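Local coordinates for protein cystalysin (Treponema denticola, PDB 1C7N) that belongs to the class I and II aminotransferase family of proteins and carries bound pyridoxal-5'-phosphate, at residues V116-P121 against P125-I130; D308-N313 against I330-L335; A341-M346 against E356-G361. All blocks are in the same frame, centred on the assembly; numbering follows the deposited sequence.

How the contacts relate
The three contacts come one after another along the chain and spread from the seven-stranded mixed sheet out to the C-terminal part of the protein. Contact 1 joins strand 115-118 of that sheet to helix 125-131. Contacts 2 and 3 are neighbours, their centres about 15 Å apart, and meet where Phe-332 packs on Met-342 and Met-346 of helix 339-350; their strands 327-331 and 355-356 flank 367-371 in a small antiparallel sheet. Contact 1 lies about 29 Å from contact 2 and 19 Å from contact 3, centre to centre. Pro-121 and Phe-127 nevertheless pack on the backbone carbonyl of Phe-360, so segment 356-361 bridges the mixed sheet and the small antiparallel one.

Contact 1 of 3, residues V116-P121 against P125-I130; sequences VIIITP and PFFMAI
Ile-118 is the bump that the helix closes over. Its two branches part: CG2 turns to Ile-130 and Phe-126, while CD1 comes down on Phe-127. That split follows from chi1 of 56°, which seats CG1 between the backbone N and the carbonyl carbon and leaves CG2 beside the N. CD1 stands 4.0 Å from the centroid of the Phe-127 ring and only 9° off its normal, a CH-pi contact made squarely over the face. Thr-120 CG2 reaches the same ring obliquely, 3.7 Å from Phe-127 CZ. The ring starts from a CB that leans away from the strand, and its far end swings back to meet these two methyls.

Toward the start of the strand the shape is simpler. Ile-130 CD1 drops between Val-116 and Ile-118, two residues apart on the same face of the strand, 3.6 Å from Val-116 CG1 and 3.7 Å from Ile-118 CG2. The two isoleucine side chains run antiparallel, each passing alongside the other. Phe-126 adds a looser touch, its CD1 4.4 Å from Ile-118 CG2, and its side chain lies about 5 Å from the bound pyridoxal-5'-phosphate.

Strand 116-118 and helix 125-130 run almost exactly antiparallel, at 174°, with axes 10.0 Å apart. This is the first half of a beta-alpha-beta unit, strand 115-118, helix 125-131, strand 136-139, in the mixed sheet of the cofactor-binding region. Every second strand residue, Val-116 and Ile-118, points at the helix; Ile-137 of the neighbouring strand also packs on Ile-118 and Ile-130.

The hydroxyl of Thr-120 is hydrogen-bonded to Glu-141, and its methyl meets Phe-127. Across the pair, methyls and ring carbons do the touching: strand and helix are held together by fit and by burial of apolar surface.

Contact 2 of 3, residues D308-N313 against I330-L335; sequences DFFEVN and IDFRAL
The ring of Phe-310 has Phe-309 CD2 over the centre of one face, 3.7 Å above its plane, while Ile-330 CG2 and Phe-332 CZ come at it obliquely. Phe-309 in turn has Asn-313 CB over one face, toward the rim, and Phe-310 CE2 in plane at its edge. The contact joins the C-terminal part of helix 289-313 to strand 327-331, an outer strand of the small antiparallel sheet in the C-terminal region of this aminotransferase-type fold.

Across the interface the Phe-310 and Phe-332 planes stand at 85° with centroids 5.7 Å apart, and the rings meet through their CZ atoms at 3.9 Å. Ile-330 lays its CG2 branch 4.0 Å from Phe-310 CE1; chi1 of -52° puts CG2 anti to the backbone N and CG1 beside it. CD1, at the end of the CG1 branch, also reaches Phe-310 CE1, at 4.2 Å. The CB of Phe-332 points neither at the helix nor away from it, and the outer end of its ring makes the approach. Ile-317 packs on all three side chains, and Leu-386 of helix 376-393 also covers Phe-310.

At the end of the strand Asp-331 opens an Asx turn. Its OD1 accepts from the backbone N of Arg-333 and, from the opposite face of the carboxylate plane, from its NE. The guanidinium completes a side-on salt bridge through NH2, 3.0 Å from Asp-331 OD2.

Contact 3 of 3, residues A341-M346 against E356-G361; sequences AMEEFM and EGYIFG
The backbones come nearest at Glu-343 and Glu-356, whose CA atoms lie 6.5 Å apart, where helix 339-350 passes the entry to the 3-10 turn 357-360. Glu-343 reaches across with its CG anti to the backbone N and its chain extended. Its carboxylate meets the hydroxyl of Tyr-358 at the ring's edge, the two planes 76° apart. Tyr-358 OH donates to Glu-343 OE2 over 2.7 Å, on the syn side and 29° out of the carboxylate plane. Lys-340 forms a salt bridge with Glu-343 OE1 and bonds weakly to the tyrosine hydroxyl, so one ammonium serves both partners.

Strand 355-356 sits at the rim of the three-stranded antiparallel sheet in the C-terminal part of this aminotransferase-type fold, and helix 339-350 precedes it in the chain. Through Glu-356 that rim bears on the helix. Its side chain bends at chi2 (-67°) and brings the carboxylate beside the helix backbone, with OE2 3.5 Å from Glu-343 CA. OE1 lies 3.9 Å from Met-346 CB.

Aliphatic carbons of the two glutamates also touch, CG to CG at 3.8 Å. Their charged ends stay farther apart, Glu-343 OE2 lying 5.2 Å from Glu-356 OE1. Glu-368 of strand 367-371 brings a further carboxylate close to Glu-356, a closeness of like charge that may raise the proton affinity of Glu-356 or Glu-368.

Contact 1 of 3, residues V116-P121 against P125-I130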
loop_
_atom_site.group_PDB
_atom_site.type_symbol
_atom_site.label_atom_id
_atom_site.label_comp_id
_atom_site.label_asym_id
_atom_site.label_seq_id
_atom_site.Cartn_x
_atom_site.Cartn_y
_atom_site.Cartn_z
ATOM N N VAL A 116 -16.708 -13.341 15.148
ATOM C CA VAL A 116 -16.782 -11.910 14.866
ATOM C C VAL A 116 -18.196 -11.645 14.357
ATOM O O VAL A 116 -18.650 -12.278 13.401
ATOM C CB VAL A 116 -15.776 -11.472 13.783
ATOM C CG1 VAL A 116 -16.010 -10.006 13.426
ATOM C CG2 VAL A 116 -14.358 -11.664 14.288
ATOM N N ILE A 117 -18.887 -10.712 15.002
ATOM C CA ILE A 117 -20.257 -10.387 14.633
ATOM C C ILE A 117 -20.375 -9.297 13.576
ATOM O O ILE A 117 -19.764 -8.230 13.688
ATOM C CB ILE A 117 -21.067 -9.961 15.872
ATOM C CG1 ILE A 117 -21.151 -11.132 16.857
ATOM C CG2 ILE A 117 -22.462 -9.506 15.460
ATOM C CD1 ILE A 117 -21.699 -10.750 18.212
ATOM N N ILE A 118 -21.165 -9.590 12.547
ATOM C CA ILE A 118 -21.428 -8.658 11.458
ATOM C C ILE A 118 -22.937 -8.626 11.220
ATOM O O ILE A 118 -23.634 -9.624 11.429
ATOM C CB ILE A 118 -20.742 -9.085 10.142
ATOM C CG1 ILE A 118 -21.180 -10.501 9.758
ATOM C CG2 ILE A 118 -19.221 -8.973 10.280
ATOM C CD1 ILE A 118 -20.818 -10.884 8.344
ATOM N N ILE A 119 -23.433 -7.471 10.794
ATOM C CA ILE A 119 -24.849 -7.294 10.514
ATOM C C ILE A 119 -25.023 -7.449 9.003
ATOM O O ILE A 119 -24.482 -6.667 8.218
ATOM C CB ILE A 119 -25.317 -5.908 11.014
ATOM C CG1 ILE A 119 -25.130 -5.846 12.538
ATOM C CG2 ILE A 119 -26.765 -5.670 10.641
ATOM C CD1 ILE A 119 -25.508 -4.527 13.168
ATOM N N THR A 120 -25.775 -8.477 8.611
ATOM C CA THR A 120 -25.984 -8.820 7.208
ATOM C C THR A 120 -27.393 -8.578 6.662
ATOM O O THR A 120 -28.350 -8.466 7.422
ATOM C CB THR A 120 -25.649 -10.299 6.994
ATOM O OG1 THR A 120 -26.558 -11.098 7.757
ATOM C CG2 THR A 120 -24.224 -10.598 7.465
ATOM N N PRO A 121 -27.536 -8.495 5.324
ATOM C CA PRO A 121 -26.453 -8.604 4.336
ATOM C C PRO A 121 -25.522 -7.407 4.449
ATOM O O PRO A 121 -25.894 -6.386 5.027
ATOM C CB PRO A 121 -27.204 -8.643 3.009
ATOM C CG PRO A 121 -28.404 -7.785 3.291
ATOM C CD PRO A 121 -28.829 -8.297 4.651
ATOM N N PRO A 125 -16.480 -8.005 1.521
ATOM C CA PRO A 125 -15.133 -8.229 2.063
ATOM C C PRO A 125 -15.138 -8.500 3.571
ATOM O O PRO A 125 -14.159 -9.015 4.119
ATOM C CB PRO A 125 -14.402 -6.941 1.707
ATOM C CG PRO A 125 -15.028 -6.579 0.401
ATOM C CD PRO A 125 -16.502 -6.801 0.671
ATOM N N PHE A 126 -16.230 -8.141 4.244
ATOM C CA PHE A 126 -16.341 -8.385 5.681
ATOM C C PHE A 126 -16.291 -9.888 5.922
ATOM O O PHE A 126 -15.583 -10.360 6.810
ATOM C CB PHE A 126 -17.661 -7.843 6.242
ATOM C CG PHE A 126 -17.617 -6.387 6.628
ATOM C CD1 PHE A 126 -18.685 -5.814 7.314
ATOM C CD2 PHE A 126 -16.521 -5.593 6.312
ATOM C CE1 PHE A 126 -18.662 -4.472 7.679
ATOM C CE2 PHE A 126 -16.488 -4.248 6.671
ATOM C CZ PHE A 126 -17.561 -3.688 7.356
ATOM N N PHE A 127 -17.055 -10.634 5.129
ATOM C CA PHE A 127 -17.092 -12.086 5.256
ATOM C C PHE A 127 -15.694 -12.659 5.062
ATOM O O PHE A 127 -15.236 -13.500 5.833
ATOM C CB PHE A 127 -18.022 -12.700 4.201
ATOM C CG PHE A 127 -19.470 -12.334 4.369
ATOM C CD1 PHE A 127 -19.916 -11.045 4.095
ATOM C CD2 PHE A 127 -20.394 -13.289 4.779
ATOM C CE1 PHE A 127 -21.263 -10.711 4.224
ATOM C CE2 PHE A 127 -21.745 -12.967 4.913
ATOM C CZ PHE A 127 -22.180 -11.674 4.633
ATOM N N MET A 128 -15.028 -12.189 4.015
ATOM C CA MET A 128 -13.691 -12.646 3.671
ATOM C C MET A 128 -12.670 -12.402 4.780
ATOM O O MET A 128 -11.910 -13.302 5.139
ATOM C CB MET A 128 -13.237 -11.961 2.379
ATOM C CG MET A 128 -14.182 -12.182 1.200
ATOM S SD MET A 128 -13.813 -11.122 -0.215
ATOM C CE MET A 128 -12.204 -11.747 -0.694
ATOM N N ALA A 129 -12.655 -11.188 5.323
ATOM C CA ALA A 129 -11.709 -10.829 6.376
ATOM C C ALA A 129 -11.782 -11.779 7.563
ATOM O O ALA A 129 -10.787 -12.006 8.258
ATOM C CB ALA A 129 -11.970 -9.406 6.841
ATOM N N ILE A 130 -12.969 -12.330 7.788
ATOM C CA ILE A 130 -13.189 -13.232 8.902
ATOM C C ILE A 130 -12.848 -14.694 8.615
ATOM O O ILE A 130 -11.881 -15.221 9.163
ATOM C CB ILE A 130 -14.654 -13.128 9.395
ATOM C CG1 ILE A 130 -14.930 -11.693 9.857
ATOM C CG2 ILE A 130 -14.902 -14.118 10.534
ATOM C CD1 ILE A 130 -16.390 -11.393 10.133
#

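Contact 2 of 3, residues D308-N313 against I330-L335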
loop_
_atom_site.group_PDB
_atom_site.type_symbol
_atom_site.label_atom_id
_atom_site.label_comp_id
_atom_site.label_asym_id
_atom_site.label_seq_id
_atom_site.Cartn_x
_atom_site.Cartn_y
_atom_site.Cartn_z
ATOM N N ASP A 308 -38.206 6.735 -9.613
ATOM C CA ASP A 308 -39.256 7.133 -10.543
ATOM C C ASP A 308 -39.394 6.181 -11.724
ATOM O O ASP A 308 -40.506 5.864 -12.149
ATOM C CB ASP A 308 -38.994 8.551 -11.054
ATOM C CG ASP A 308 -40.005 8.988 -12.092
ATOM O OD1 ASP A 308 -39.712 8.867 -13.301
ATOM O OD2 ASP A 308 -41.103 9.438 -11.695
ATOM N N PHE A 309 -38.264 5.726 -12.255
ATOM C CA PHE A 309 -38.280 4.825 -13.394
ATOM C C PHE A 309 -39.133 3.589 -13.145
ATOM O O PHE A 309 -39.939 3.208 -13.991
ATOM C CB PHE A 309 -36.865 4.383 -13.754
ATOM C CG PHE A 309 -36.827 3.290 -14.773
ATOM C CD1 PHE A 309 -37.067 3.563 -16.113
ATOM C CD2 PHE A 309 -36.603 1.971 -14.385
ATOM C CE1 PHE A 309 -37.087 2.539 -17.055
ATOM C CE2 PHE A 309 -36.620 0.941 -15.317
ATOM C CZ PHE A 309 -36.863 1.226 -16.656
ATOM N N PHE A 310 -38.959 2.954 -11.992
ATOM C CA PHE A 310 -39.741 1.762 -11.702
ATOM C C PHE A 310 -41.204 2.059 -11.367
ATOM O O PHE A 310 -42.087 1.272 -11.705
ATOM C CB PHE A 310 -39.086 0.952 -10.584
ATOM C CG PHE A 310 -37.732 0.402 -10.956
ATOM C CD1 PHE A 310 -36.567 1.005 -10.493
ATOM C CD2 PHE A 310 -37.623 -0.705 -11.797
ATOM C CE1 PHE A 310 -35.312 0.512 -10.865
ATOM C CE2 PHE A 310 -36.374 -1.201 -12.173
ATOM C CZ PHE A 310 -35.220 -0.592 -11.705
ATOM N N GLU A 311 -41.472 3.186 -10.716
ATOM C CA GLU A 311 -42.854 3.536 -10.392
ATOM C C GLU A 311 -43.630 3.751 -11.689
ATOM O O GLU A 311 -44.817 3.447 -11.778
ATOM C CB GLU A 311 -42.918 4.822 -9.561
ATOM C CG GLU A 311 -42.176 4.766 -8.249
ATOM C CD GLU A 311 -42.279 6.067 -7.476
ATOM O OE1 GLU A 311 -42.299 7.137 -8.120
ATOM O OE2 GLU A 311 -42.323 6.020 -6.230
ATOM N N VAL A 312 -42.945 4.272 -12.700
ATOM C CA VAL A 312 -43.572 4.551 -13.989
ATOM C C VAL A 312 -43.610 3.395 -14.992
ATOM O O VAL A 312 -44.598 3.227 -15.713
ATOM C CB VAL A 312 -42.873 5.751 -14.682
ATOM C CG1 VAL A 312 -43.369 5.892 -16.110
ATOM C CG2 VAL A 312 -43.131 7.034 -13.895
ATOM N N ASN A 313 -42.550 2.596 -15.034
ATOM C CA ASN A 313 -42.461 1.509 -16.004
ATOM C C ASN A 313 -42.659 0.084 -15.499
ATOM O O ASN A 313 -43.255 -0.740 -16.192
ATOM C CB ASN A 313 -41.115 1.604 -16.724
ATOM C CG ASN A 313 -40.939 2.924 -17.448
ATOM O OD1 ASN A 313 -41.532 3.151 -18.502
ATOM N ND2 ASN A 313 -40.129 3.810 -16.880
ATOM N N ILE A 330 -32.042 -2.024 -4.946
ATOM C CA ILE A 330 -33.254 -2.263 -5.720
ATOM C C ILE A 330 -33.817 -3.660 -5.499
ATOM O O ILE A 330 -33.131 -4.661 -5.693
ATOM C CB ILE A 330 -32.991 -2.073 -7.225
ATOM C CG1 ILE A 330 -32.320 -0.717 -7.467
ATOM C CG2 ILE A 330 -34.310 -2.122 -7.991
ATOM C CD1 ILE A 330 -31.820 -0.527 -8.869
ATOM N N ASP A 331 -35.088 -3.711 -5.116
ATOM C CA ASP A 331 -35.783 -4.964 -4.845
ATOM C C ASP A 331 -36.461 -5.534 -6.094
ATOM O O ASP A 331 -37.521 -5.062 -6.503
ATOM C CB ASP A 331 -36.813 -4.717 -3.741
ATOM C CG ASP A 331 -37.615 -5.951 -3.389
ATOM O OD1 ASP A 331 -37.345 -7.036 -3.945
ATOM O OD2 ASP A 331 -38.521 -5.825 -2.542
ATOM N N PHE A 332 -35.845 -6.554 -6.690
ATOM C CA PHE A 332 -36.385 -7.195 -7.891
ATOM C C PHE A 332 -37.125 -8.495 -7.580
ATOM O O PHE A 332 -37.504 -9.226 -8.491
ATOM C CB PHE A 332 -35.265 -7.534 -8.884
ATOM C CG PHE A 332 -34.798 -6.374 -9.723
ATOM C CD1 PHE A 332 -33.859 -5.473 -9.233
ATOM C CD2 PHE A 332 -35.267 -6.211 -11.030
ATOM C CE1 PHE A 332 -33.387 -4.427 -10.036
ATOM C CE2 PHE A 332 -34.803 -5.170 -11.838
ATOM C CZ PHE A 332 -33.860 -4.277 -11.340
ATOM N N ARG A 333 -37.324 -8.786 -6.304
ATOM C CA ARG A 333 -37.983 -10.025 -5.901
ATOM C C ARG A 333 -39.304 -10.338 -6.607
ATOM O O ARG A 333 -39.645 -11.509 -6.790
ATOM C CB ARG A 333 -38.188 -10.039 -4.381
ATOM C CG ARG A 333 -36.918 -10.346 -3.602
ATOM C CD ARG A 333 -37.145 -10.300 -2.104
ATOM N NE ARG A 333 -37.483 -8.954 -1.654
ATOM C CZ ARG A 333 -37.764 -8.639 -0.395
ATOM N NH1 ARG A 333 -37.752 -9.576 0.543
ATOM N NH2 ARG A 333 -38.043 -7.387 -0.071
ATOM N N ALA A 334 -40.039 -9.310 -7.018
ATOM C CA ALA A 334 -41.323 -9.528 -7.689
ATOM C C ALA A 334 -41.172 -10.156 -9.072
ATOM O O ALA A 334 -42.157 -10.590 -9.675
ATOM C CB ALA A 334 -42.093 -8.216 -7.793
ATOM N N LEU A 335 -39.945 -10.194 -9.582
ATOM C CA LEU A 335 -39.697 -10.795 -10.887
ATOM C C LEU A 335 -39.748 -12.313 -10.777
ATOM O O LEU A 335 -39.849 -13.012 -11.784
ATOM C CB LEU A 335 -38.325 -10.380 -11.432
ATOM C CG LEU A 335 -38.183 -8.985 -12.043
ATOM C CD1 LEU A 335 -36.785 -8.824 -12.603
ATOM C CD2 LEU A 335 -39.207 -8.803 -13.147
#

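Contact 3 of 3, residues A341-M346 against E356-G361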
loop_
_atom_site.group_PDB
_atom_site.type_symbol
_atom_site.label_atom_id
_atom_site.label_comp_id
_atom_site.label_asym_id
_atom_site.label_seq_id
_atom_site.Cartn_x
_atom_site.Cartn_y
_atom_site.Cartn_z
ATOM N N ALA A 341 -30.391 -16.589 -12.215
ATOM C CA ALA A 341 -31.131 -16.200 -13.409
ATOM C C ALA A 341 -31.131 -14.677 -13.562
ATOM O O ALA A 341 -31.017 -14.159 -14.674
ATOM C CB ALA A 341 -32.576 -16.725 -13.332
ATOM N N MET A 342 -31.273 -13.967 -12.443
ATOM C CA MET A 342 -31.289 -12.506 -12.455
ATOM C C MET A 342 -29.975 -11.984 -13.014
ATOM O O MET A 342 -29.952 -11.161 -13.931
ATOM C CB MET A 342 -31.485 -11.955 -11.036
ATOM C CG MET A 342 -32.892 -12.130 -10.475
ATOM S SD MET A 342 -33.025 -11.528 -8.770
ATOM C CE MET A 342 -32.718 -9.765 -9.044
ATOM N N GLU A 343 -28.885 -12.483 -12.443
ATOM C CA GLU A 343 -27.536 -12.108 -12.835
ATOM C C GLU A 343 -27.334 -12.309 -14.332
ATOM O O GLU A 343 -26.812 -11.439 -15.026
ATOM C CB GLU A 343 -26.548 -12.962 -12.045
ATOM C CG GLU A 343 -25.088 -12.715 -12.338
ATOM C CD GLU A 343 -24.211 -13.512 -11.408
ATOM O OE1 GLU A 343 -24.266 -14.759 -11.464
ATOM O OE2 GLU A 343 -23.481 -12.898 -10.608
ATOM N N GLU A 344 -27.750 -13.472 -14.815
ATOM C CA GLU A 344 -27.638 -13.823 -16.221
ATOM C C GLU A 344 -28.411 -12.827 -17.076
ATOM O O GLU A 344 -27.918 -12.352 -18.099
ATOM C CB GLU A 344 -28.193 -15.234 -16.432
ATOM C CG GLU A 344 -28.318 -15.680 -17.878
ATOM C CD GLU A 344 -26.992 -15.706 -18.610
ATOM O OE1 GLU A 344 -25.977 -16.116 -18.003
ATOM O OE2 GLU A 344 -26.970 -15.331 -19.804
ATOM N N PHE A 345 -29.630 -12.521 -16.645
ATOM C CA PHE A 345 -30.493 -11.592 -17.363
ATOM C C PHE A 345 -29.918 -10.182 -17.417
ATOM O O PHE A 345 -29.879 -9.562 -18.476
ATOM C CB PHE A 345 -31.873 -11.541 -16.702
ATOM C CG PHE A 345 -32.809 -10.546 -17.323
ATOM C CD1 PHE A 345 -33.430 -10.819 -18.535
ATOM C CD2 PHE A 345 -33.063 -9.327 -16.695
ATOM C CE1 PHE A 345 -34.291 -9.896 -19.117
ATOM C CE2 PHE A 345 -33.923 -8.395 -17.269
ATOM C CZ PHE A 345 -34.538 -8.681 -18.484
ATOM N N MET A 346 -29.486 -9.672 -16.273
ATOM C CA MET A 346 -28.942 -8.321 -16.223
ATOM C C MET A 346 -27.719 -8.158 -17.117
ATOM O O MET A 346 -27.623 -7.197 -17.881
ATOM C CB MET A 346 -28.579 -7.944 -14.783
ATOM C CG MET A 346 -29.765 -7.896 -13.828
ATOM S SD MET A 346 -31.087 -6.806 -14.391
ATOM C CE MET A 346 -32.415 -7.325 -13.311
ATOM N N GLU A 356 -24.653 -7.675 -7.990
ATOM C CA GLU A 356 -25.752 -8.578 -7.665
ATOM C C GLU A 356 -25.959 -8.686 -6.165
ATOM O O GLU A 356 -25.020 -8.928 -5.409
ATOM C CB GLU A 356 -25.514 -9.957 -8.290
ATOM C CG GLU A 356 -25.340 -9.913 -9.812
ATOM C CD GLU A 356 -26.607 -9.511 -10.559
ATOM O OE1 GLU A 356 -26.493 -8.832 -11.598
ATOM O OE2 GLU A 356 -27.715 -9.881 -10.125
ATOM N N GLY A 357 -27.209 -8.503 -5.747
ATOM C CA GLY A 357 -27.547 -8.539 -4.336
ATOM C C GLY A 357 -27.035 -9.707 -3.526
ATOM O O GLY A 357 -26.595 -9.522 -2.390
ATOM N N TYR A 358 -27.066 -10.906 -4.100
ATOM C CA TYR A 358 -26.641 -12.100 -3.372
ATOM C C TYR A 358 -25.192 -12.126 -2.894
ATOM O O TYR A 358 -24.867 -12.853 -1.951
ATOM C CB TYR A 358 -26.937 -13.360 -4.203
ATOM C CG TYR A 358 -25.965 -13.650 -5.328
ATOM C CD1 TYR A 358 -24.864 -14.479 -5.123
ATOM C CD2 TYR A 358 -26.155 -13.114 -6.601
ATOM C CE1 TYR A 358 -23.978 -14.774 -6.157
ATOM C CE2 TYR A 358 -25.274 -13.397 -7.645
ATOM C CZ TYR A 358 -24.188 -14.231 -7.415
ATOM O OH TYR A 358 -23.323 -14.546 -8.437
ATOM N N ILE A 359 -24.319 -11.342 -3.517
ATOM C CA ILE A 359 -22.921 -11.349 -3.100
ATOM C C ILE A 359 -22.727 -10.734 -1.718
ATOM O O ILE A 359 -21.671 -10.900 -1.104
ATOM C CB ILE A 359 -22.014 -10.615 -4.116
ATOM C CG1 ILE A 359 -22.245 -9.102 -4.048
ATOM C CG2 ILE A 359 -22.287 -11.137 -5.514
ATOM C CD1 ILE A 359 -21.340 -8.306 -4.978
ATOM N N PHE A 360 -23.752 -10.041 -1.225
ATOM C CA PHE A 360 -23.690 -9.408 0.090
ATOM C C PHE A 360 -24.272 -10.289 1.189
ATOM O O PHE A 360 -24.373 -9.871 2.336
ATOM C CB PHE A 360 -24.436 -8.073 0.070
ATOM C CG PHE A 360 -23.873 -7.090 -0.905
ATOM C CD1 PHE A 360 -24.428 -6.947 -2.173
ATOM C CD2 PHE A 360 -22.745 -6.345 -0.575
ATOM C CE1 PHE A 360 -23.864 -6.080 -3.102
ATOM C CE2 PHE A 360 -22.172 -5.477 -1.494
ATOM C CZ PHE A 360 -22.729 -5.343 -2.760
ATOM N N GLY A 361 -24.652 -11.509 0.825
ATOM C CA GLY A 361 -25.232 -12.426 1.789
ATOM C C GLY A 361 -26.559 -12.924 1.257
ATOM O O GLY A 361 -27.124 -12.327 0.340
#